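Local coordinates for protein amino Transferase (Eubacterium rectale, PDB 3ELE) that binds pyridoxal-5'-phosphate and, as a class I and II aminotransferase, probably moves amino groups between amino acids and keto acids, at residues A[109-120]-A[137-146]; A[188-198]-A[228-237]. All coordinates share one frame; numbering follows the deposited sequence.

Contact 1 of 2, residues A[109-120]-A[137-146]; sequences AASLSICFRALT and YKVFVNAAGA. With PLP (pyridoxal-5'-phosphate), chain E.
The carbonyl oxygen A109 O, over the centre of one face of the F140 ring, takes two bonds from S113, whose OG (2.7 Å from A109 O) and backbone N reach it from opposite faces of its plane. It lies in the first turn of helix 108-119, whose N-terminal end meets the cofactor phosphate in this PLP-dependent aminotransferase domain: A109 N donates to O3P of PLP at 3.1 Å. The axes of 109-119 and 137-143 cross at -37° and approach to 8.7 Å. F140 is the knob, seated in a hole of A109, L112, S113 and F116, and its CZ comes 3.6 Å from A109 CB. Next along the helix from F140, V141 puts CG2 over the centre of the F116 ring, 3.7 Å from the centroid and 6° off the normal, a CH-pi contact; F140 CB meets the same ring at its edge. L112 CD1 touches the edge of the Y137 ring, whose OH is hydrogen-bonded to D217 in the PLP pocket. Past the last turn of that helix, G145, with positive phi, forms a Schellman motif. There T120 OG1 turns back beside its own backbone N (chi1 -53°) to bond F116 O, while T120 CG2 lies 3.3 Å from A144 O.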
# COMPACT_ATOMS: atom_id res chain seq x y z
N ALA A 109 0.54 -8.38 3.65
CA ALA A 109 0.00 -8.47 2.27
C ALA A 109 0.87 -7.69 1.29
O ALA A 109 1.03 -8.11 0.16
CB ALA A 109 -1.43 -7.96 2.19
N ALA A 110 1.40 -6.55 1.74
CA ALA A 110 2.31 -5.75 0.93
C ALA A 110 3.67 -6.46 0.80
O ALA A 110 4.24 -6.48 -0.28
CB ALA A 110 2.47 -4.36 1.53
N SER A 111 4.16 -7.07 1.88
CA SER A 111 5.44 -7.79 1.88
C SER A 111 5.40 -8.97 0.91
O SER A 111 6.31 -9.13 0.09
CB SER A 111 5.80 -8.29 3.30
OG SER A 111 6.01 -7.22 4.22
N LEU A 112 4.34 -9.76 0.98
CA LEU A 112 4.15 -10.93 0.07
C LEU A 112 4.04 -10.48 -1.38
O LEU A 112 4.73 -11.03 -2.24
CB LEU A 112 2.91 -11.73 0.48
CG LEU A 112 3.03 -12.45 1.84
CD1 LEU A 112 1.67 -12.91 2.33
CD2 LEU A 112 4.02 -13.61 1.76
N SER A 113 3.22 -9.44 -1.63
CA SER A 113 3.02 -8.89 -2.98
C SER A 113 4.36 -8.47 -3.59
O SER A 113 4.68 -8.87 -4.73
CB SER A 113 2.03 -7.72 -2.96
OG SER A 113 0.73 -8.16 -2.56
N ILE A 114 5.15 -7.72 -2.82
CA ILE A 114 6.52 -7.29 -3.22
C ILE A 114 7.40 -8.47 -3.58
O ILE A 114 8.10 -8.42 -4.59
CB ILE A 114 7.22 -6.46 -2.08
CG1 ILE A 114 6.60 -5.07 -1.98
CG2 ILE A 114 8.70 -6.30 -2.34
CD1 ILE A 114 6.98 -4.34 -0.73
N CYS A 115 7.38 -9.54 -2.77
CA CYS A 115 8.20 -10.75 -3.04
C CYS A 115 7.83 -11.46 -4.34
O CYS A 115 8.71 -11.79 -5.13
CB CYS A 115 8.17 -11.74 -1.87
SG CYS A 115 9.04 -11.14 -0.39
N PHE A 116 6.54 -11.68 -4.58
CA PHE A 116 6.10 -12.36 -5.81
C PHE A 116 6.33 -11.46 -7.03
O PHE A 116 6.80 -11.94 -8.08
CB PHE A 116 4.66 -12.82 -5.75
CG PHE A 116 4.34 -13.72 -4.58
CD1 PHE A 116 5.08 -14.88 -4.35
CD2 PHE A 116 3.26 -13.43 -3.73
CE1 PHE A 116 4.76 -15.73 -3.26
CE2 PHE A 116 2.94 -14.26 -2.66
CZ PHE A 116 3.69 -15.42 -2.42
N ARG A 117 6.06 -10.16 -6.87
CA ARG A 117 6.29 -9.17 -7.93
C ARG A 117 7.79 -9.07 -8.30
O ARG A 117 8.14 -9.05 -9.47
CB ARG A 117 5.73 -7.81 -7.51
CG ARG A 117 5.72 -6.72 -8.58
CD ARG A 117 5.05 -7.16 -9.87
NE ARG A 117 4.85 -6.05 -10.81
CZ ARG A 117 3.78 -5.26 -10.89
NH1 ARG A 117 2.72 -5.43 -10.11
NH2 ARG A 117 3.75 -4.29 -11.80
N ALA A 118 8.66 -9.04 -7.28
CA ALA A 118 10.11 -8.99 -7.50
C ALA A 118 10.67 -10.27 -8.11
O ALA A 118 11.56 -10.23 -8.93
CB ALA A 118 10.86 -8.69 -6.17
N LEU A 119 10.12 -11.41 -7.71
CA LEU A 119 10.60 -12.70 -8.19
C LEU A 119 9.96 -13.22 -9.49
O LEU A 119 10.57 -14.08 -10.09
CB LEU A 119 10.48 -13.75 -7.07
CG LEU A 119 11.43 -13.53 -5.89
CD1 LEU A 119 11.13 -14.53 -4.83
CD2 LEU A 119 12.91 -13.67 -6.35
N THR A 120 8.81 -12.71 -9.94
CA THR A 120 8.15 -13.22 -11.18
C THR A 120 8.69 -12.59 -12.50
O THR A 120 8.52 -11.39 -12.77
CB THR A 120 6.62 -13.07 -11.10
OG1 THR A 120 6.15 -13.69 -9.89
CG2 THR A 120 5.91 -13.72 -12.32
N TYR A 137 -2.88 -16.19 -0.86
CA TYR A 137 -1.61 -16.42 -1.59
C TYR A 137 -1.85 -16.54 -3.09
O TYR A 137 -1.05 -16.03 -3.85
CB TYR A 137 -0.85 -17.68 -1.13
CG TYR A 137 -0.35 -17.69 0.30
CD1 TYR A 137 0.06 -16.51 0.95
CD2 TYR A 137 -0.17 -18.90 0.97
CE1 TYR A 137 0.54 -16.54 2.26
CE2 TYR A 137 0.31 -18.95 2.25
CZ TYR A 137 0.66 -17.77 2.90
OH TYR A 137 1.13 -17.86 4.16
N LYS A 138 -2.92 -17.22 -3.50
CA LYS A 138 -3.29 -17.34 -4.92
C LYS A 138 -3.52 -15.97 -5.57
O LYS A 138 -3.08 -15.73 -6.69
CB LYS A 138 -4.52 -18.23 -5.12
CG LYS A 138 -4.79 -18.57 -6.59
CD LYS A 138 -6.01 -19.46 -6.76
CE LYS A 138 -6.17 -19.90 -8.20
NZ LYS A 138 -6.21 -18.78 -9.18
N VAL A 139 -4.16 -15.05 -4.87
CA VAL A 139 -4.41 -13.70 -5.40
C VAL A 139 -3.09 -12.94 -5.61
O VAL A 139 -2.92 -12.34 -6.65
CB VAL A 139 -5.33 -12.88 -4.50
CG1 VAL A 139 -5.42 -11.40 -4.98
CG2 VAL A 139 -6.70 -13.56 -4.40
N PHE A 140 -2.20 -13.00 -4.61
CA PHE A 140 -0.91 -12.31 -4.69
C PHE A 140 -0.01 -12.92 -5.77
O PHE A 140 0.62 -12.17 -6.55
CB PHE A 140 -0.17 -12.27 -3.33
CG PHE A 140 -1.00 -11.71 -2.17
CD1 PHE A 140 -1.90 -10.65 -2.34
CD2 PHE A 140 -0.80 -12.20 -0.89
CE1 PHE A 140 -2.63 -10.14 -1.25
CE2 PHE A 140 -1.52 -11.70 0.20
CZ PHE A 140 -2.43 -10.66 0.01
N VAL A 141 0.02 -14.25 -5.86
CA VAL A 141 0.81 -14.96 -6.90
C VAL A 141 0.27 -14.67 -8.31
O VAL A 141 1.06 -14.38 -9.24
CB VAL A 141 0.87 -16.49 -6.61
CG1 VAL A 141 1.32 -17.28 -7.80
CG2 VAL A 141 1.80 -16.77 -5.43
N ASN A 142 -1.05 -14.79 -8.47
CA ASN A 142 -1.73 -14.45 -9.72
C ASN A 142 -1.57 -12.98 -10.06
O ASN A 142 -1.32 -12.66 -11.22
CB ASN A 142 -3.22 -14.81 -9.69
CG ASN A 142 -3.49 -16.31 -9.68
OD1 ASN A 142 -4.63 -16.70 -9.53
ND2 ASN A 142 -2.46 -17.14 -9.83
N ALA A 143 -1.65 -12.09 -9.05
CA ALA A 143 -1.45 -10.64 -9.28
C ALA A 143 -0.06 -10.30 -9.81
O ALA A 143 0.11 -9.27 -10.45
CB ALA A 143 -1.75 -9.83 -8.02
N ALA A 144 0.94 -11.14 -9.51
CA ALA A 144 2.31 -10.98 -10.04
C ALA A 144 2.49 -11.60 -11.42
O ALA A 144 3.55 -11.46 -11.99
CB ALA A 144 3.32 -11.57 -9.07
N GLY A 145 1.49 -12.31 -11.92
CA GLY A 145 1.54 -12.99 -13.22
C GLY A 145 1.99 -14.44 -13.17
O GLY A 145 2.18 -15.04 -14.24
N ALA A 146 2.11 -15.02 -11.97
CA ALA A 146 2.59 -16.39 -11.76
C ALA A 146 1.44 -17.31 -11.39
O ALA A 146 0.28 -16.89 -11.38
CB ALA A 146 3.67 -16.41 -10.68
N1 PLP E . -0.40 -14.20 6.29
C2 PLP E . -1.28 -15.00 7.02
C2A PLP E . -1.03 -16.48 7.10
C3 PLP E . -2.38 -14.43 7.70
O3 PLP E . -3.24 -15.21 8.43
C4 PLP E . -2.62 -13.04 7.61
C4A PLP E . -4.02 -12.58 7.97
O4A PLP E . -4.92 -12.60 7.11
C5 PLP E . -1.71 -12.24 6.86
C6 PLP E . -0.60 -12.83 6.20
C5A PLP E . -1.89 -10.75 6.67
O4P PLP E . -1.24 -9.98 7.63
P PLP E . -1.25 -8.38 7.43
O1P PLP E . 0.03 -7.79 7.95
O2P PLP E . -2.35 -7.79 8.27
O3P PLP E . -1.45 -7.99 6.01
O HOH W 1 1.78 -9.39 -6.35
O HOH W 2 1.85 -7.85 -8.47

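Contact 2 of 2, residues A[188-198]-A[228-237]; sequences VYSEETIKKLS and IKVPFVTKYY
The N-terminal turns of helix 191-208, with S190 at the N-cap position, pack against the loop that leads from strand 213-217 to strand 240-245 in the aminotransferase fold. One hydrogen bond spans the two segments: Y236 OH donates to E191 OE2 at 2.7 Å. The carboxylate takes it on its anti side, 23° out of plane, and stands nearly upright to the ring, the planes 78° apart. E191 reaches that far because CG lies anti to the backbone N (chi1 -171°) and the chain stays extended beyond it. I194 crosses the same tyrosine at about a right angle, CG2 3.8 Å from Y236 CB, and K195 crosses it obliquely, CG 3.7 Å from Y236 CD2. P231 fits at the start of the helix, its CG 3.8 Å from E191 N and its CD 3.4 Å from Y189 O. Further along, S198 OG bonds back to I194 O, which S198 N reaches from the other face, and the hydroxyl also rests against Y237 CB (3.5 Å). Beyond the contact, I194 and V233 both lie on I178 of strand 173-178, Y237 and V233 touch I214 of strand 213-217, and L197 packs on helix 162-167.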
# COMPACT_ATOMS: atom_id res chain seq x y z
N VAL A 188 3.42 -25.62 13.74
CA VAL A 188 4.70 -24.93 13.81
C VAL A 188 5.73 -25.89 13.25
O VAL A 188 5.87 -26.99 13.78
CB VAL A 188 5.09 -24.50 15.23
CG1 VAL A 188 6.53 -23.93 15.26
CG2 VAL A 188 4.13 -23.47 15.76
N TYR A 189 6.42 -25.49 12.19
CA TYR A 189 7.45 -26.36 11.60
C TYR A 189 8.67 -26.47 12.52
O TYR A 189 9.20 -25.46 13.00
CB TYR A 189 7.88 -25.94 10.20
CG TYR A 189 6.78 -25.93 9.13
CD1 TYR A 189 5.76 -26.90 9.11
CD2 TYR A 189 6.81 -24.99 8.09
CE1 TYR A 189 4.77 -26.90 8.11
CE2 TYR A 189 5.83 -25.00 7.09
CZ TYR A 189 4.81 -25.95 7.11
OH TYR A 189 3.85 -25.94 6.13
N SER A 190 9.06 -27.72 12.81
CA SER A 190 10.21 -28.02 13.66
C SER A 190 11.51 -27.71 12.93
O SER A 190 11.52 -27.60 11.70
CB SER A 190 10.22 -29.51 14.02
OG SER A 190 10.34 -30.30 12.84
N GLU A 191 12.60 -27.62 13.69
CA GLU A 191 13.93 -27.43 13.12
C GLU A 191 14.21 -28.51 12.07
O GLU A 191 14.77 -28.20 11.01
CB GLU A 191 15.02 -27.50 14.21
CG GLU A 191 16.38 -27.09 13.70
CD GLU A 191 17.50 -27.20 14.73
OE1 GLU A 191 17.52 -28.19 15.51
OE2 GLU A 191 18.38 -26.32 14.70
N GLU A 192 13.83 -29.75 12.38
CA GLU A 192 14.02 -30.87 11.48
C GLU A 192 13.30 -30.63 10.14
O GLU A 192 13.89 -30.83 9.08
CB GLU A 192 13.58 -32.18 12.14
CG GLU A 192 13.80 -33.44 11.31
CD GLU A 192 13.41 -34.72 12.05
OE1 GLU A 192 13.52 -34.78 13.30
OE2 GLU A 192 13.02 -35.68 11.36
N THR A 193 12.05 -30.18 10.20
CA THR A 193 11.27 -29.85 9.00
C THR A 193 11.93 -28.73 8.18
O THR A 193 12.07 -28.85 6.97
CB THR A 193 9.83 -29.48 9.37
OG1 THR A 193 9.20 -30.62 9.94
CG2 THR A 193 9.02 -29.01 8.18
N ILE A 194 12.37 -27.68 8.88
CA ILE A 194 13.06 -26.54 8.26
C ILE A 194 14.39 -26.99 7.63
O ILE A 194 14.71 -26.55 6.52
CB ILE A 194 13.24 -25.34 9.26
CG1 ILE A 194 11.86 -24.79 9.76
CG2 ILE A 194 14.09 -24.21 8.65
CD1 ILE A 194 10.91 -24.22 8.64
N LYS A 195 15.14 -27.88 8.30
CA LYS A 195 16.41 -28.43 7.77
C LYS A 195 16.19 -29.31 6.52
O LYS A 195 16.92 -29.15 5.55
CB LYS A 195 17.20 -29.21 8.83
CG LYS A 195 17.85 -28.33 9.90
CD LYS A 195 18.26 -29.10 11.15
CE LYS A 195 19.38 -30.09 10.93
NZ LYS A 195 19.72 -30.82 12.22
N LYS A 196 15.21 -30.22 6.56
CA LYS A 196 14.91 -31.08 5.38
C LYS A 196 14.47 -30.24 4.17
O LYS A 196 14.88 -30.53 3.05
CB LYS A 196 13.83 -32.14 5.68
CG LYS A 196 14.26 -33.24 6.63
CD LYS A 196 13.21 -34.37 6.77
CE LYS A 196 13.13 -35.23 5.47
NZ LYS A 196 12.40 -36.54 5.61
N LEU A 197 13.64 -29.22 4.43
CA LEU A 197 13.18 -28.27 3.41
C LEU A 197 14.36 -27.55 2.79
O LEU A 197 14.46 -27.45 1.57
CB LEU A 197 12.25 -27.20 4.02
CG LEU A 197 11.67 -26.14 3.08
CD1 LEU A 197 10.70 -26.79 2.14
CD2 LEU A 197 11.00 -25.03 3.88
N SER A 198 15.25 -27.04 3.66
CA SER A 198 16.43 -26.32 3.22
C SER A 198 17.35 -27.21 2.38
O SER A 198 17.79 -26.78 1.33
CB SER A 198 17.16 -25.72 4.40
OG SER A 198 16.27 -24.87 5.10
N ILE A 228 7.47 -23.70 22.57
CA ILE A 228 7.80 -24.27 21.27
C ILE A 228 8.62 -23.22 20.54
O ILE A 228 8.31 -22.03 20.64
CB ILE A 228 6.53 -24.67 20.45
CG1 ILE A 228 5.77 -25.81 21.14
CG2 ILE A 228 6.89 -25.10 19.00
CD1 ILE A 228 6.52 -27.16 21.12
N LYS A 229 9.67 -23.66 19.83
CA LYS A 229 10.58 -22.77 19.11
C LYS A 229 10.17 -22.64 17.64
O LYS A 229 9.87 -23.65 16.98
CB LYS A 229 12.03 -23.29 19.21
CG LYS A 229 13.09 -22.31 18.66
CD LYS A 229 14.50 -22.66 19.13
CE LYS A 229 15.54 -21.62 18.73
NZ LYS A 229 16.88 -21.99 19.28
N VAL A 230 10.11 -21.39 17.16
CA VAL A 230 9.87 -21.07 15.76
C VAL A 230 11.31 -20.81 15.23
O VAL A 230 11.90 -19.79 15.57
CB VAL A 230 8.98 -19.80 15.59
CG1 VAL A 230 8.69 -19.53 14.12
CG2 VAL A 230 7.67 -19.98 16.32
N PRO A 231 11.91 -21.76 14.47
CA PRO A 231 13.27 -21.49 13.96
C PRO A 231 13.35 -20.28 13.01
O PRO A 231 12.45 -20.12 12.19
CB PRO A 231 13.58 -22.76 13.15
CG PRO A 231 12.75 -23.78 13.71
CD PRO A 231 11.46 -23.10 14.08
N PHE A 232 14.41 -19.48 13.11
CA PHE A 232 14.60 -18.34 12.22
C PHE A 232 15.22 -18.89 10.93
O PHE A 232 16.41 -19.21 10.87
CB PHE A 232 15.42 -17.20 12.85
CG PHE A 232 15.10 -15.87 12.25
CD1 PHE A 232 13.97 -15.16 12.66
CD2 PHE A 232 15.87 -15.35 11.23
CE1 PHE A 232 13.64 -13.95 12.08
CE2 PHE A 232 15.55 -14.14 10.64
CZ PHE A 232 14.43 -13.44 11.06
N VAL A 233 14.39 -18.92 9.88
CA VAL A 233 14.67 -19.65 8.62
C VAL A 233 15.92 -19.23 7.84
O VAL A 233 16.54 -20.07 7.17
CB VAL A 233 13.42 -19.65 7.69
CG1 VAL A 233 13.65 -20.51 6.43
CG2 VAL A 233 12.20 -20.16 8.45
N THR A 234 16.29 -17.95 7.95
CA THR A 234 17.45 -17.39 7.23
C THR A 234 18.75 -18.06 7.65
O THR A 234 19.69 -18.11 6.86
CB THR A 234 17.57 -15.84 7.39
OG1 THR A 234 17.90 -15.51 8.74
CG2 THR A 234 16.25 -15.14 6.94
N LYS A 235 18.77 -18.57 8.89
CA LYS A 235 19.91 -19.29 9.43
C LYS A 235 20.11 -20.68 8.84
O LYS A 235 21.20 -21.23 8.96
CB LYS A 235 19.80 -19.43 10.94
CG LYS A 235 19.70 -18.10 11.67
CD LYS A 235 20.29 -18.18 13.10
CE LYS A 235 19.63 -19.21 13.97
NZ LYS A 235 20.11 -19.11 15.39
N TYR A 236 19.04 -21.24 8.25
CA TYR A 236 19.03 -22.59 7.68
C TYR A 236 19.11 -22.63 6.15
O TYR A 236 19.57 -23.63 5.57
CB TYR A 236 17.75 -23.31 8.15
CG TYR A 236 17.69 -23.48 9.65
CD1 TYR A 236 17.15 -22.48 10.48
CD2 TYR A 236 18.20 -24.64 10.27
CE1 TYR A 236 17.11 -22.63 11.88
CE2 TYR A 236 18.17 -24.80 11.66
CZ TYR A 236 17.62 -23.79 12.46
OH TYR A 236 17.60 -23.94 13.82
N TYR A 237 18.62 -21.57 5.50
CA TYR A 237 18.58 -21.48 4.06
C TYR A 237 18.98 -20.06 3.64
O TYR A 237 18.41 -19.07 4.10
CB TYR A 237 17.16 -21.84 3.59
CG TYR A 237 17.06 -22.07 2.10
CD1 TYR A 237 17.69 -23.16 1.51
CD2 TYR A 237 16.32 -21.21 1.28
CE1 TYR A 237 17.62 -23.40 0.13
CE2 TYR A 237 16.25 -21.44 -0.12
CZ TYR A 237 16.89 -22.53 -0.68
OH TYR A 237 16.83 -22.76 -2.03

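Contact 1 closes before contact 2 opens along the chain, and their centres lie 23 Å apart, with nearest atoms about 9 Å from each other and no touch. The seven-stranded mixed sheet relates them. Contact 1 joins the helices next to strand 126-130, helix 108-119 preceding it and helix 136-143 following it; contact 2 sets helix 191-208, which follows strand 173-178, against the loop between strands 213-217 and 240-245. Strands 126-130 and 173-178 are neighbours in that sheet. Contact 1 contributes A109 and Y137 to the PLP pocket and reaches the second subunit, whereas no other chain touches contact 2, which packs a helix and a loop of the same sheet-centred domain away from the subunit interface.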